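Local coordinates for response regulator protein (Burkholderia pseudomallei, PDB 3RQI) that probably acts as a two-component response regulator, coupling phosphorylation of its receiver domain to transcription control through a Fis-type helix-turn-helix, at the interface of chains A and B. Numbering follows the deposited sequence. Chains: chain A/B, Response regulator protein.

The interface of chains A and B. Residues chain A 125, 128, 131-132; chain B 67, 92-93, 96.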
loop_
_atom_site.group_PDB
_atom_site.type_symbol
_atom_site.label_atom_id
_atom_site.label_comp_id
_atom_site.label_asym_id
_atom_site.label_seq_id
_atom_site.Cartn_x
_atom_site.Cartn_y
_atom_site.Cartn_z
ATOM N N GLU A 125 -1.335 12.289 -1.709
ATOM C CA GLU A 125 -2.633 12.563 -2.340
ATOM C C GLU A 125 -2.476 12.656 -3.854
ATOM O O GLU A 125 -3.299 12.085 -4.570
ATOM C CB GLU A 125 -3.320 13.812 -1.757
ATOM C CG GLU A 125 -4.738 14.138 -2.315
ATOM C CD GLU A 125 -5.664 12.941 -2.426
ATOM O OE1 GLU A 125 -5.977 12.525 -3.569
ATOM O OE2 GLU A 125 -6.086 12.411 -1.377
ATOM N N ALA A 128 -1.833 9.058 -5.245
ATOM C CA ALA A 128 -3.065 8.274 -5.241
ATOM C C ALA A 128 -3.964 8.613 -6.429
ATOM O O ALA A 128 -4.477 7.714 -7.098
ATOM C CB ALA A 128 -3.809 8.422 -3.894
ATOM N N ALA A 131 -2.481 7.254 -9.591
ATOM C CA ALA A 131 -2.693 5.794 -9.672
ATOM C C ALA A 131 -4.100 5.462 -10.177
ATOM O O ALA A 131 -4.285 4.566 -10.996
ATOM C CB ALA A 131 -2.433 5.110 -8.306
ATOM N N LEU A 132 -5.093 6.175 -9.671
ATOM C CA LEU A 132 -6.467 5.902 -10.071
ATOM C C LEU A 132 -6.695 6.208 -11.564
ATOM O O LEU A 132 -7.535 5.578 -12.206
ATOM C CB LEU A 132 -7.462 6.616 -9.155
ATOM C CG LEU A 132 -7.557 5.986 -7.741
ATOM C CD1 LEU A 132 -8.339 6.855 -6.799
ATOM C CD2 LEU A 132 -8.127 4.575 -7.734
ATOM N N LEU B 67 -12.174 6.947 -2.479
ATOM C CA LEU B 67 -11.157 7.444 -1.567
ATOM C C LEU B 67 -11.675 8.674 -0.833
ATOM O O LEU B 67 -11.465 8.831 0.384
ATOM C CB LEU B 67 -9.919 7.800 -2.390
ATOM C CG LEU B 67 -8.587 7.986 -1.697
ATOM C CD1 LEU B 67 -8.203 6.720 -0.914
ATOM C CD2 LEU B 67 -7.544 8.271 -2.785
ATOM N N ALA B 92 -0.005 3.422 -3.736
ATOM C CA ALA B 92 -0.334 4.814 -3.525
ATOM C C ALA B 92 -1.738 5.023 -2.947
ATOM O O ALA B 92 -1.913 5.830 -2.019
ATOM C CB ALA B 92 -0.146 5.636 -4.831
ATOM N N THR B 93 -2.722 4.303 -3.467
ATOM C CA THR B 93 -4.070 4.474 -2.895
ATOM C C THR B 93 -4.203 3.888 -1.497
ATOM O O THR B 93 -4.999 4.380 -0.697
ATOM C CB THR B 93 -5.139 3.930 -3.823
ATOM O OG1 THR B 93 -4.846 2.568 -4.138
ATOM C CG2 THR B 93 -5.197 4.746 -5.070
ATOM N N GLN B 96 -2.871 6.581 0.907
ATOM C CA GLN B 96 -3.801 7.677 1.124
ATOM C C GLN B 96 -5.057 7.213 1.869
ATOM O O GLN B 96 -5.570 7.939 2.725
ATOM C CB GLN B 96 -4.154 8.367 -0.195
ATOM C CG GLN B 96 -4.905 9.704 -0.008
ATOM C CD GLN B 96 -4.045 10.674 0.799
ATOM O OE1 GLN B 96 -2.848 10.821 0.528
ATOM N NE2 GLN B 96 -4.643 11.314 1.803
#
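The OE2 side of the A:Glu125 carboxylate lies over one face of the B:Gln96 side-chain amide, the two planes 49° apart. B:Gln96 belongs to helix 91-100 of the response regulator receiver domain in chain B, and A:Glu125 to helix 123-133 of chain A, which lies against helices 91-100 and 67-76 of that domain. A:Glu125 OE2 is 3.5 Å from B:Gln96 CD, and the CA and CB of A:Glu125 lie over that same face. Seen from the other partner, B:Gln96 CG and CD lie to one face of the carboxylate near its OE2 edge, with CG 3.3 Å from A:Glu125 OE2, while A:Glu125 OE1 is turned away from the amide. The two side chains cross at about a right angle. B:Gln96 carries its CG anti to the backbone N, and a bend at chi2 (60°) brings the amide up against the backbone of A:Glu125. There the amide oxygen B:Gln96 OE1 comes within 3.1 Å of A:Glu125 N, but the amide hydrogen of A:Glu125 is not directed at it, so this is a close approach and not a hydrogen bond.

At the middle of the patch A:Ala128 pushes its methyl CB into chain B: B:Gln96 CB and the carbonyl O of B:Ala92 each lie 3.7 Å from it, and B:Leu67 CD2 reaches it from helix 67-76 at 3.9 Å. The short side chain is consistent with a close approach of the helices. One turn along, B:Thr93 packs its methyl CG2 against A:Ala128 O, 3.7 Å off, and the branch point CG of A:Leu132, 3.8 Å off, which lie side by side. A:Ala131 brushes B:Ala92 methyl to methyl. Two-fold symmetry repeats the patch with the chains exchanged, as might suit a dimer, though the structure alone does not show that this pairing is the biological one.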